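Local atomic coordinates of 2,3-dihydroxybenzoate-AMP ligase (Mycobacterium smegmatis, PDB entry 5KEI), a protein that belongs to the ANL superfamily of AMP-binding enzymes, in which a large AMP-binding domain is followed by a smaller C-terminal domain. Residues H136-S141 with A219-I223; R158-R162 with D179-F183; C241-D247 with R324-V328; A306-A310 with L340-L345; T411-Y415 with F426-Y432. All coordinates share one frame. Residue numbers count along the deposited sequence, not the author numbering.

Overall arrangement
The five contacts run from the interior to the surface of the large domain. Contacts 3 and 5 are buried, contacts 1 and 4 partly buried, and contact 2 lies at the surface, its centre about 27 Å from the centre of the chain. Contacts 3 and 4 share strand 325-328: contact 3 lies against the face with Leu325 and Gln327, with a salt bridge from Arg324 just before the strand, and contact 4 packs helices over the other face by apolar contact alone. Contacts 1 and 5 meet where Tyr415 and Leu412 pack on Ile223. Contact 1 is mostly apolar with one weak hydrogen bond, contact 5 is dominated by aromatic rings, and exposed contact 2 combines a salt-bridge network with a single phenylalanine.

Contact 1 (H136-S141 with A219-I223); sequences HFAEVS and APKLI
Leu222, rotamer m,t, lies against helix 131-141: its CD1 is 3.7 Å from Val140 CG1 and 3.9 Å from Ser141 CB, and its CD2 is 3.7 Å from Phe137 CD1. A branched, buried leucine can reach three helix residues at once. Segment 219-223 is extended, and its CA atoms come nearest the helix at Phe137-Leu222 (7.4 Å) and His136-Ala219 (7.8 Å). Phe137, chi1 m, lets its ring end swing in, with CE1 3.6 Å from Pro220 CB at the ring edge. His136, chi1 t, receives Ala219 CB over one ring face in a CH-pi contact (4.0 Å from CB to the centroid) and makes a weak hydrogen bond from NE2 to Pro220 O, 3.2 Å. Ser141 OG bonds back to Phe137 O (2.7 Å) within the helix. This is a helix packed on the start of edge strand 222-226 of a mixed beta sheet and on the loop leading into it, where the chain leaves the glycine- and threonine-rich loop characteristic of ANL AMP-binding domains.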
# COMPACT_ATOMS: atom_id res chain seq x y z
N HIS A 136 12.90 7.16 7.70
CA HIS A 136 11.93 6.53 8.59
C HIS A 136 11.66 5.07 8.20
O HIS A 136 11.57 4.21 9.07
CB HIS A 136 10.64 7.35 8.60
CG HIS A 136 9.53 6.72 9.39
ND1 HIS A 136 9.52 6.71 10.78
CD2 HIS A 136 8.39 6.11 9.00
CE1 HIS A 136 8.43 6.11 11.20
NE2 HIS A 136 7.72 5.73 10.15
N PHE A 137 11.56 4.79 6.89
CA PHE A 137 11.41 3.39 6.43
C PHE A 137 12.60 2.51 6.86
O PHE A 137 12.41 1.41 7.38
CB PHE A 137 11.23 3.32 4.90
CG PHE A 137 9.95 3.94 4.41
CD1 PHE A 137 8.86 4.09 5.26
CD2 PHE A 137 9.83 4.40 3.11
CE1 PHE A 137 7.68 4.69 4.82
CE2 PHE A 137 8.66 4.99 2.66
CZ PHE A 137 7.59 5.14 3.52
N ALA A 138 13.83 3.00 6.66
CA ALA A 138 15.04 2.28 7.09
C ALA A 138 15.01 1.93 8.57
O ALA A 138 15.31 0.80 8.96
CB ALA A 138 16.29 3.11 6.78
N GLU A 139 14.65 2.92 9.39
CA GLU A 139 14.48 2.74 10.82
C GLU A 139 13.41 1.71 11.18
O GLU A 139 13.63 0.87 12.05
CB GLU A 139 14.14 4.08 11.48
CG GLU A 139 14.82 4.31 12.82
CD GLU A 139 15.19 5.77 13.05
OE1 GLU A 139 14.43 6.68 12.63
OE2 GLU A 139 16.26 6.02 13.67
N VAL A 140 12.26 1.77 10.52
CA VAL A 140 11.17 0.86 10.87
C VAL A 140 11.49 -0.58 10.43
O VAL A 140 11.21 -1.54 11.15
CB VAL A 140 9.83 1.34 10.25
CG1 VAL A 140 8.72 0.32 10.49
CG2 VAL A 140 9.41 2.69 10.83
N SER A 141 12.13 -0.72 9.26
CA SER A 141 12.38 -2.03 8.67
C SER A 141 13.71 -2.66 9.05
O SER A 141 13.95 -3.83 8.74
CB SER A 141 12.30 -1.94 7.13
OG SER A 141 13.25 -1.02 6.62
N ALA A 219 3.54 9.91 10.09
CA ALA A 219 4.64 9.10 9.59
C ALA A 219 4.05 7.99 8.72
O ALA A 219 3.09 7.33 9.13
CB ALA A 219 5.47 8.52 10.73
N PRO A 220 4.57 7.80 7.49
CA PRO A 220 4.05 6.69 6.69
C PRO A 220 4.35 5.36 7.38
O PRO A 220 5.32 5.25 8.13
CB PRO A 220 4.80 6.82 5.36
CG PRO A 220 5.29 8.23 5.32
CD PRO A 220 5.57 8.59 6.76
N LYS A 221 3.51 4.37 7.15
CA LYS A 221 3.67 3.08 7.81
C LYS A 221 4.05 2.00 6.81
O LYS A 221 3.89 2.19 5.60
CB LYS A 221 2.40 2.72 8.58
CG LYS A 221 2.14 3.65 9.77
CD LYS A 221 0.69 3.62 10.22
CE LYS A 221 0.03 5.00 10.05
NZ LYS A 221 -1.37 5.02 10.55
N LEU A 222 4.59 0.90 7.32
CA LEU A 222 4.92 -0.25 6.49
C LEU A 222 3.90 -1.37 6.72
O LEU A 222 3.53 -1.70 7.85
CB LEU A 222 6.35 -0.75 6.75
CG LEU A 222 7.45 0.27 6.46
CD1 LEU A 222 8.83 -0.24 6.84
CD2 LEU A 222 7.40 0.72 5.00
N ILE A 223 3.47 -1.96 5.62
CA ILE A 223 2.42 -2.97 5.64
C ILE A 223 3.00 -4.31 5.25
O ILE A 223 3.48 -4.46 4.11
CB ILE A 223 1.27 -2.58 4.68
CG1 ILE A 223 0.59 -1.30 5.18
CG2 ILE A 223 0.27 -3.71 4.56
CD1 ILE A 223 -0.21 -0.57 4.11

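Contact 2 (R158-R162 with D179-F183); sequences RDLAR and DAAEF
Arg162 NH1 and Glu182 OE2, a very short 2.4 Å apart, form a hydrogen-bonded salt bridge. Arg162 NH2 also pairs with Asp159 OD2 at 3.5 Å, so the arginine links two carboxylates in a network suited to an exposed surface. Arg158 (p,t,p) reaches the start of the loop: its NH1 lies 2.9 Å from Asp179 O, which sits over a guanidinium face at too poor an angle for a hydrogen bond. The nearest CA atoms are those of Arg158 and Ala180, 7.8 Å apart. Helix 158-167 is the connection of a beta-alpha-beta unit between parallel strands 145-149 and 173-177, and segment 179-183 leads on to edge strand 184-185. Segment 179-183 makes a type II' turn from Ala180 to Phe183, closed by Phe183 N to Ala180 O at 3.1 Å, with Ala181 at positive phi (53°). Next to the charged groups, Phe183, chi1 m, provides the apolar part. Arg162 CG lies 3.5 Å from Phe183 CZ at the ring edge. Small, buried Ala161 brings its CB within 3.9 Å of Phe183 CZ, while Val174 and Val176 pack beside the ring.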
# COMPACT_ATOMS: atom_id res chain seq x y z
N ARG A 158 21.81 9.56 -5.55
CA ARG A 158 23.06 9.20 -4.91
C ARG A 158 23.32 10.05 -3.66
O ARG A 158 23.80 9.53 -2.67
CB ARG A 158 24.22 9.32 -5.90
CG ARG A 158 24.33 10.68 -6.58
CD ARG A 158 25.09 10.54 -7.89
NE ARG A 158 24.38 9.67 -8.83
CZ ARG A 158 24.91 9.19 -9.94
NH1 ARG A 158 24.19 8.41 -10.74
NH2 ARG A 158 26.17 9.48 -10.26
N ASP A 159 22.99 11.35 -3.71
CA ASP A 159 23.14 12.21 -2.53
C ASP A 159 22.21 11.77 -1.42
O ASP A 159 22.47 11.99 -0.23
CB ASP A 159 22.87 13.68 -2.86
CG ASP A 159 23.91 14.28 -3.77
OD1 ASP A 159 24.85 14.93 -3.25
OD2 ASP A 159 23.79 14.11 -5.00
N LEU A 160 21.10 11.18 -1.85
CA LEU A 160 20.09 10.60 -0.97
C LEU A 160 20.64 9.39 -0.24
O LEU A 160 20.52 9.27 0.98
CB LEU A 160 18.86 10.20 -1.78
CG LEU A 160 17.94 9.18 -1.14
CD1 LEU A 160 17.17 9.80 0.00
CD2 LEU A 160 17.01 8.59 -2.19
N ALA A 161 21.25 8.49 -0.99
CA ALA A 161 21.84 7.30 -0.41
C ALA A 161 22.92 7.68 0.60
O ALA A 161 23.03 7.06 1.67
CB ALA A 161 22.40 6.40 -1.50
N ARG A 162 23.70 8.72 0.28
CA ARG A 162 24.80 9.17 1.12
C ARG A 162 24.30 9.68 2.46
O ARG A 162 24.82 9.31 3.51
CB ARG A 162 25.64 10.24 0.40
CG ARG A 162 26.57 9.67 -0.68
CD ARG A 162 27.56 10.68 -1.24
NE ARG A 162 26.98 11.51 -2.28
CZ ARG A 162 27.15 11.32 -3.59
NH1 ARG A 162 27.90 10.32 -4.04
NH2 ARG A 162 26.57 12.14 -4.45
N ASP A 179 24.95 4.95 -12.78
CA ASP A 179 26.25 5.43 -12.32
C ASP A 179 26.36 5.30 -10.81
O ASP A 179 25.83 6.14 -10.08
CB ASP A 179 26.47 6.90 -12.71
CG ASP A 179 26.43 7.13 -14.21
OD1 ASP A 179 26.76 6.18 -14.96
OD2 ASP A 179 26.08 8.26 -14.64
N ALA A 180 27.06 4.26 -10.36
CA ALA A 180 27.11 3.91 -8.94
C ALA A 180 27.90 4.91 -8.08
O ALA A 180 27.63 5.02 -6.88
CB ALA A 180 27.69 2.53 -8.76
N ALA A 181 28.84 5.64 -8.69
CA ALA A 181 29.83 6.43 -7.95
C ALA A 181 30.55 5.55 -6.90
O ALA A 181 31.15 4.52 -7.25
CB ALA A 181 29.18 7.65 -7.28
N GLU A 182 30.47 5.93 -5.63
CA GLU A 182 31.17 5.21 -4.54
C GLU A 182 30.49 3.90 -4.16
O GLU A 182 31.05 3.09 -3.42
CB GLU A 182 31.24 6.10 -3.31
CG GLU A 182 29.84 6.57 -2.98
CD GLU A 182 29.75 8.04 -2.69
OE1 GLU A 182 29.76 8.42 -1.51
OE2 GLU A 182 29.68 8.81 -3.67
N PHE A 183 29.27 3.70 -4.65
CA PHE A 183 28.46 2.56 -4.26
C PHE A 183 28.60 1.40 -5.22
O PHE A 183 29.42 1.45 -6.13
CB PHE A 183 27.00 2.96 -4.15
CG PHE A 183 26.76 4.14 -3.26
CD1 PHE A 183 26.88 4.02 -1.89
CD2 PHE A 183 26.41 5.37 -3.80
CE1 PHE A 183 26.65 5.10 -1.07
CE2 PHE A 183 26.17 6.46 -2.98
CZ PHE A 183 26.29 6.33 -1.61

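Contact 3 (C241-D247 with R324-V328); sequences CRLTADD and RLLQV
A single guanidinium, that of Arg324, holds both a helix-end carbonyl and a carboxylate. NH1 and NH2 of Arg324 donate together to Cys241 O, at 3.1 and 3.0 Å. The salt bridge to Asp247 joins Arg324 NE to OD1 at 3.1 Å and NH2 to OD2 at 3.2 Å, with a weak bond from NH2 to OD1 at 3.4 Å. Arg324, chi1 p, points its CB toward the loop; the nearest CA pairs are Cys241-Leu325 (8.0 Å) and Asp247-Arg324 (9.3 Å). Asp247 OD1 is also hydrogen-bonded to Thr297 OG1, and Asp247 OD2 accepts from Thr244 N at 2.7 Å, so the aspartate ties its own loop together. That loop begins with a Schellman motif closing helix 227-240, Arg242 having positive phi (64°). It continues into a type I turn, Thr244 to Asp247, with an ST turn from Asp246 N to Thr244 OG1 (3.3 Å). Strand 325-328 runs between parallel strands 298-301 and 349-354 of a mixed beta sheet. Its alternation turns Leu325 and Gln327 toward segment 241-247, with Leu326 and Val328 on the other face. Leu325 CD2 packs on Cys241 CB at 3.8 Å, a buried apolar contact. Gln327 NE2 bonds to Cys263 O and Gln350 OE1.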
# COMPACT_ATOMS: atom_id res chain seq x y z
N CYS A 241 -10.53 -10.51 -12.98
CA CYS A 241 -10.39 -9.67 -14.17
C CYS A 241 -10.36 -10.49 -15.44
O CYS A 241 -10.29 -9.93 -16.53
CB CYS A 241 -9.13 -8.82 -14.09
SG CYS A 241 -9.17 -7.58 -12.77
N ARG A 242 -10.38 -11.81 -15.28
CA ARG A 242 -10.42 -12.75 -16.40
C ARG A 242 -9.17 -12.65 -17.29
O ARG A 242 -9.26 -12.82 -18.51
CB ARG A 242 -11.70 -12.51 -17.23
CG ARG A 242 -12.98 -12.38 -16.39
CD ARG A 242 -13.83 -13.65 -16.42
NE ARG A 242 -14.99 -13.57 -15.52
CZ ARG A 242 -15.83 -14.58 -15.26
NH1 ARG A 242 -15.67 -15.76 -15.85
NH2 ARG A 242 -16.84 -14.40 -14.42
N LEU A 243 -8.02 -12.39 -16.68
CA LEU A 243 -6.75 -12.31 -17.41
C LEU A 243 -6.36 -13.66 -18.02
O LEU A 243 -6.50 -14.70 -17.37
CB LEU A 243 -5.62 -11.82 -16.49
CG LEU A 243 -5.61 -10.39 -15.94
CD1 LEU A 243 -4.26 -10.07 -15.24
CD2 LEU A 243 -5.92 -9.35 -17.01
N THR A 244 -5.89 -13.65 -19.26
CA THR A 244 -5.37 -14.86 -19.88
C THR A 244 -3.95 -14.60 -20.40
O THR A 244 -3.48 -13.45 -20.38
CB THR A 244 -6.27 -15.35 -21.06
OG1 THR A 244 -6.20 -14.44 -22.16
CG2 THR A 244 -7.74 -15.52 -20.63
N ALA A 245 -3.27 -15.65 -20.86
CA ALA A 245 -1.94 -15.50 -21.44
C ALA A 245 -1.91 -14.55 -22.65
O ALA A 245 -0.84 -14.14 -23.09
CB ALA A 245 -1.39 -16.86 -21.84
N ASP A 246 -3.09 -14.20 -23.16
CA ASP A 246 -3.19 -13.29 -24.30
C ASP A 246 -3.25 -11.82 -23.88
O ASP A 246 -3.09 -10.93 -24.71
CB ASP A 246 -4.43 -13.62 -25.15
CG ASP A 246 -4.39 -15.03 -25.72
OD1 ASP A 246 -3.31 -15.49 -26.18
OD2 ASP A 246 -5.46 -15.69 -25.71
N ASP A 247 -3.51 -11.54 -22.60
CA ASP A 247 -3.60 -10.14 -22.19
C ASP A 247 -2.21 -9.50 -22.15
O ASP A 247 -1.20 -10.16 -21.91
CB ASP A 247 -4.28 -10.00 -20.83
CG ASP A 247 -5.77 -10.19 -20.90
OD1 ASP A 247 -6.45 -9.34 -21.52
OD2 ASP A 247 -6.28 -11.19 -20.32
N ARG A 324 -9.47 -3.55 -23.33
CA ARG A 324 -10.70 -4.23 -22.94
C ARG A 324 -10.98 -4.06 -21.46
O ARG A 324 -12.11 -4.23 -21.01
CB ARG A 324 -10.61 -5.72 -23.26
CG ARG A 324 -9.62 -6.46 -22.39
CD ARG A 324 -10.25 -7.73 -21.87
NE ARG A 324 -9.36 -8.52 -21.01
CZ ARG A 324 -9.67 -8.93 -19.79
NH1 ARG A 324 -10.84 -8.61 -19.25
NH2 ARG A 324 -8.80 -9.67 -19.10
N LEU A 325 -9.94 -3.72 -20.70
CA LEU A 325 -10.06 -3.51 -19.27
C LEU A 325 -9.27 -2.27 -18.88
O LEU A 325 -8.04 -2.26 -18.93
CB LEU A 325 -9.56 -4.73 -18.48
CG LEU A 325 -9.56 -4.58 -16.94
CD1 LEU A 325 -10.95 -4.47 -16.36
CD2 LEU A 325 -8.83 -5.72 -16.30
N LEU A 326 -10.00 -1.22 -18.52
CA LEU A 326 -9.42 -0.04 -17.90
C LEU A 326 -9.87 0.04 -16.45
O LEU A 326 -11.02 0.37 -16.16
CB LEU A 326 -9.83 1.22 -18.65
CG LEU A 326 -9.32 2.53 -18.04
CD1 LEU A 326 -7.82 2.49 -17.98
CD2 LEU A 326 -9.77 3.69 -18.88
N GLN A 327 -8.97 -0.30 -15.54
CA GLN A 327 -9.23 -0.16 -14.12
C GLN A 327 -8.99 1.29 -13.72
O GLN A 327 -8.05 1.92 -14.21
CB GLN A 327 -8.33 -1.06 -13.26
CG GLN A 327 -8.31 -2.53 -13.59
CD GLN A 327 -7.30 -3.29 -12.70
OE1 GLN A 327 -6.09 -3.10 -12.82
NE2 GLN A 327 -7.82 -4.10 -11.79
N VAL A 328 -9.83 1.80 -12.82
CA VAL A 328 -9.61 3.12 -12.25
C VAL A 328 -9.79 3.07 -10.73
O VAL A 328 -10.80 2.60 -10.22
CB VAL A 328 -10.55 4.15 -12.87
CG1 VAL A 328 -10.34 5.54 -12.23
CG2 VAL A 328 -10.31 4.21 -14.38

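Contact 4 (A306-A310 with L340-L345); sequences AKLWA and LVRGAL
The backbones set the frame: the axes of helices 306-310 and 340-344 run in the same general direction, at 36° to each other and 9.0 Å apart, and converge at the C-terminal ends, where the CA atoms of Ala310 and Ala344 are 5.3 Å apart. Such closeness calls for small side chains, hence alanines at both places. The apolar side-chain contacts centre on Ala310 CB, 3.8 Å from Leu340 CG, 3.9 Å from Leu345 CG and 4.1 Å from Ala344 CB. Ala306 CB meets Val341 CG2 at 4.0 Å, and Trp309 CB meets Leu345 CD1 at 3.9 Å. Side chains also touch backbone: Leu345 CD1 lies 3.7 Å from Ala306 O, and Ala344 CB 3.7 Å from Ala310 O. Polar ends find partners elsewhere: Trp309 NE1 bonds to Pro282 O, and Arg342 forms a salt bridge with Glu373. The helices alternate with parallel strands 298-301, 325-328 and 349-354 in successive beta-alpha-beta units, lying side by side on one face of the sheet, where Val341 and Leu345 also touch Leu326. With neither salt bridge nor hydrogen bond between the two segments, their association rests on shape and on the burial of apolar surface.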
# COMPACT_ATOMS: atom_id res chain seq x y z
N ALA A 306 -7.24 9.06 -16.03
CA ALA A 306 -8.23 8.44 -16.90
C ALA A 306 -9.01 9.52 -17.66
O ALA A 306 -9.28 9.39 -18.86
CB ALA A 306 -9.17 7.55 -16.10
N LYS A 307 -9.36 10.60 -16.95
CA LYS A 307 -10.12 11.69 -17.55
C LYS A 307 -9.28 12.42 -18.60
O LYS A 307 -9.78 12.76 -19.67
CB LYS A 307 -10.60 12.67 -16.46
CG LYS A 307 -11.30 13.90 -17.02
CD LYS A 307 -12.22 14.59 -16.01
CE LYS A 307 -11.51 15.11 -14.77
NZ LYS A 307 -12.46 15.81 -13.82
N LEU A 308 -8.01 12.65 -18.29
CA LEU A 308 -7.09 13.26 -19.23
C LEU A 308 -6.96 12.44 -20.53
O LEU A 308 -7.03 13.01 -21.61
CB LEU A 308 -5.71 13.47 -18.57
CG LEU A 308 -4.63 14.16 -19.41
CD1 LEU A 308 -5.00 15.60 -19.69
CD2 LEU A 308 -3.24 14.06 -18.76
N TRP A 309 -6.81 11.11 -20.43
CA TRP A 309 -6.73 10.25 -21.62
C TRP A 309 -7.98 10.33 -22.47
O TRP A 309 -7.90 10.28 -23.69
CB TRP A 309 -6.55 8.78 -21.27
CG TRP A 309 -5.20 8.36 -20.80
CD1 TRP A 309 -4.22 9.15 -20.30
CD2 TRP A 309 -4.69 7.02 -20.78
NE1 TRP A 309 -3.13 8.39 -19.97
CE2 TRP A 309 -3.39 7.08 -20.25
CE3 TRP A 309 -5.22 5.78 -21.16
CZ2 TRP A 309 -2.60 5.94 -20.08
CZ3 TRP A 309 -4.44 4.66 -21.01
CH2 TRP A 309 -3.13 4.74 -20.47
N ALA A 310 -9.13 10.35 -21.81
CA ALA A 310 -10.43 10.37 -22.48
C ALA A 310 -10.59 11.63 -23.34
O ALA A 310 -10.96 11.55 -24.51
CB ALA A 310 -11.55 10.27 -21.45
N LEU A 340 -17.68 9.70 -19.19
CA LEU A 340 -16.72 10.17 -20.20
C LEU A 340 -15.75 9.06 -20.58
O LEU A 340 -15.51 8.79 -21.76
CB LEU A 340 -15.93 11.37 -19.69
CG LEU A 340 -14.89 11.93 -20.66
CD1 LEU A 340 -15.59 12.53 -21.87
CD2 LEU A 340 -14.06 12.99 -19.97
N VAL A 341 -15.22 8.41 -19.56
CA VAL A 341 -14.24 7.36 -19.77
C VAL A 341 -14.79 6.22 -20.61
O VAL A 341 -14.12 5.76 -21.53
CB VAL A 341 -13.75 6.82 -18.42
CG1 VAL A 341 -13.06 5.46 -18.61
CG2 VAL A 341 -12.83 7.83 -17.77
N ARG A 342 -16.00 5.75 -20.35
CA ARG A 342 -16.43 4.62 -21.16
C ARG A 342 -17.32 5.04 -22.33
O ARG A 342 -18.08 4.25 -22.87
CB ARG A 342 -17.10 3.54 -20.30
CG ARG A 342 -18.24 3.94 -19.45
CD ARG A 342 -18.60 2.78 -18.53
NE ARG A 342 -18.91 1.55 -19.27
CZ ARG A 342 -20.03 1.34 -19.97
NH1 ARG A 342 -20.98 2.29 -20.05
NH2 ARG A 342 -20.20 0.19 -20.60
N GLY A 343 -17.20 6.29 -22.74
CA GLY A 343 -17.78 6.72 -24.00
C GLY A 343 -16.65 7.10 -24.94
O GLY A 343 -16.80 7.07 -26.15
N ALA A 344 -15.50 7.44 -24.35
CA ALA A 344 -14.38 7.96 -25.12
C ALA A 344 -13.18 7.01 -25.13
O ALA A 344 -12.33 7.12 -26.01
CB ALA A 344 -13.97 9.32 -24.57
N LEU A 345 -13.10 6.10 -24.17
CA LEU A 345 -11.93 5.20 -24.06
C LEU A 345 -12.25 3.73 -24.28
O LEU A 345 -11.66 3.09 -25.14
CB LEU A 345 -11.26 5.36 -22.70
CG LEU A 345 -10.44 6.62 -22.42
CD1 LEU A 345 -9.76 6.49 -21.05
CD2 LEU A 345 -9.42 6.85 -23.52

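Contact 5 (T411-Y415 with F426-Y432); sequences TLNGY and FSPDGFY
Two loops that flank helix 419-425 meet here, the second leading into strand 432-440 of a four-stranded antiparallel sheet, where Tyr432 opens a segment resembling a conserved motif of ANL enzymes. Phe426, first to leave the helix, turns its chi1 m ring onto the bend of segment 411-415. Asn413 C lies over one ring face, 3.8 Å from Phe426 CZ, while Phe426 CE1 rests 3.4 Å from Gly414 CA, the ring packing on the backbone, and Leu412 CG is 3.7 Å from Phe426 CZ. Ser427 then starts a reverse turn: Gly430 N bonds to Ser427 O (3.1 Å) and Ser427 N to Phe431 O (2.9 Å). At the phi of Gly430, 100°, a CB would be jammed against the carbonyl O of Asp429, which calls for glycine; its CA lies 6.4 Å from that of Asn413. The CA-to-CB bond of Phe431 points away from segment 411-415; its ring makes a cation-pi contact with Arg387. Tyr432, chi1 t, turns back, its CB 4.2 Å from Thr411 CG2. Tyr415 OH bonds to Glu357, and Tyr415 CZ rests 4.2 Å from Tyr432 CE1.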
# COMPACT_ATOMS: atom_id res chain seq x y z
N THR A 411 -5.90 -9.06 4.42
CA THR A 411 -5.88 -7.79 5.14
C THR A 411 -5.01 -7.89 6.40
O THR A 411 -5.13 -8.83 7.18
CB THR A 411 -7.32 -7.34 5.54
OG1 THR A 411 -8.05 -6.98 4.35
CG2 THR A 411 -7.28 -6.12 6.47
N LEU A 412 -4.12 -6.92 6.58
CA LEU A 412 -3.11 -7.01 7.64
C LEU A 412 -3.73 -6.99 9.04
O LEU A 412 -4.83 -6.50 9.25
CB LEU A 412 -2.10 -5.87 7.51
CG LEU A 412 -2.39 -4.57 8.25
CD1 LEU A 412 -1.19 -3.65 8.13
CD2 LEU A 412 -3.64 -3.90 7.71
N ASN A 413 -3.00 -7.56 9.99
CA ASN A 413 -3.44 -7.67 11.36
C ASN A 413 -2.65 -6.71 12.25
O ASN A 413 -2.93 -6.56 13.43
CB ASN A 413 -3.30 -9.10 11.83
CG ASN A 413 -4.04 -10.06 10.93
OD1 ASN A 413 -5.26 -10.21 11.06
ND2 ASN A 413 -3.33 -10.70 10.01
N GLY A 414 -1.66 -6.06 11.65
CA GLY A 414 -0.96 -4.94 12.25
C GLY A 414 0.05 -4.39 11.27
O GLY A 414 0.52 -5.10 10.39
N TYR A 415 0.39 -3.11 11.41
CA TYR A 415 1.50 -2.55 10.68
C TYR A 415 2.81 -3.15 11.18
O TYR A 415 2.86 -3.72 12.28
CB TYR A 415 1.53 -1.03 10.82
CG TYR A 415 0.40 -0.36 10.10
CD1 TYR A 415 -0.66 0.19 10.80
CD2 TYR A 415 0.38 -0.27 8.71
CE1 TYR A 415 -1.69 0.80 10.15
CE2 TYR A 415 -0.66 0.36 8.04
CZ TYR A 415 -1.70 0.90 8.78
OH TYR A 415 -2.76 1.53 8.17
N PHE A 426 -6.49 -0.50 14.89
CA PHE A 426 -7.27 -1.73 14.80
C PHE A 426 -8.30 -1.90 15.92
O PHE A 426 -8.02 -1.66 17.09
CB PHE A 426 -6.34 -2.96 14.79
CG PHE A 426 -5.44 -3.04 13.58
CD1 PHE A 426 -4.20 -2.43 13.58
CD2 PHE A 426 -5.83 -3.73 12.46
CE1 PHE A 426 -3.37 -2.49 12.47
CE2 PHE A 426 -5.01 -3.79 11.34
CZ PHE A 426 -3.78 -3.17 11.34
N SER A 427 -9.50 -2.30 15.50
CA SER A 427 -10.52 -2.97 16.32
C SER A 427 -9.96 -4.00 17.33
O SER A 427 -8.93 -4.63 17.09
CB SER A 427 -11.51 -3.64 15.35
OG SER A 427 -12.36 -4.60 15.95
N PRO A 428 -10.64 -4.17 18.48
CA PRO A 428 -10.20 -5.23 19.41
C PRO A 428 -10.37 -6.63 18.80
O PRO A 428 -9.61 -7.53 19.12
CB PRO A 428 -11.11 -5.05 20.62
CG PRO A 428 -11.61 -3.63 20.53
CD PRO A 428 -11.71 -3.34 19.06
N ASP A 429 -11.37 -6.78 17.92
CA ASP A 429 -11.59 -8.03 17.19
C ASP A 429 -10.54 -8.28 16.13
O ASP A 429 -10.39 -9.40 15.65
CB ASP A 429 -12.96 -8.03 16.50
CG ASP A 429 -14.10 -8.12 17.48
OD1 ASP A 429 -13.88 -8.59 18.62
OD2 ASP A 429 -15.22 -7.73 17.09
N GLY A 430 -9.84 -7.22 15.74
CA GLY A 430 -8.83 -7.32 14.71
C GLY A 430 -9.28 -6.86 13.34
O GLY A 430 -8.72 -7.28 12.34
N PHE A 431 -10.30 -6.00 13.29
CA PHE A 431 -10.67 -5.32 12.05
C PHE A 431 -9.80 -4.08 11.86
O PHE A 431 -9.56 -3.33 12.81
CB PHE A 431 -12.16 -4.92 12.06
CG PHE A 431 -13.11 -6.07 11.81
CD1 PHE A 431 -13.43 -6.96 12.82
CD2 PHE A 431 -13.71 -6.24 10.57
CE1 PHE A 431 -14.31 -8.00 12.58
CE2 PHE A 431 -14.59 -7.28 10.33
CZ PHE A 431 -14.88 -8.16 11.34
N TYR A 432 -9.32 -3.87 10.64
CA TYR A 432 -8.60 -2.64 10.32
C TYR A 432 -9.59 -1.50 10.12
O TYR A 432 -10.56 -1.67 9.40
CB TYR A 432 -7.74 -2.84 9.06
CG TYR A 432 -7.21 -1.54 8.52
CD1 TYR A 432 -6.35 -0.76 9.28
CD2 TYR A 432 -7.57 -1.10 7.25
CE1 TYR A 432 -5.86 0.44 8.79
CE2 TYR A 432 -7.08 0.10 6.75
CZ TYR A 432 -6.23 0.87 7.52
OH TYR A 432 -5.75 2.07 7.04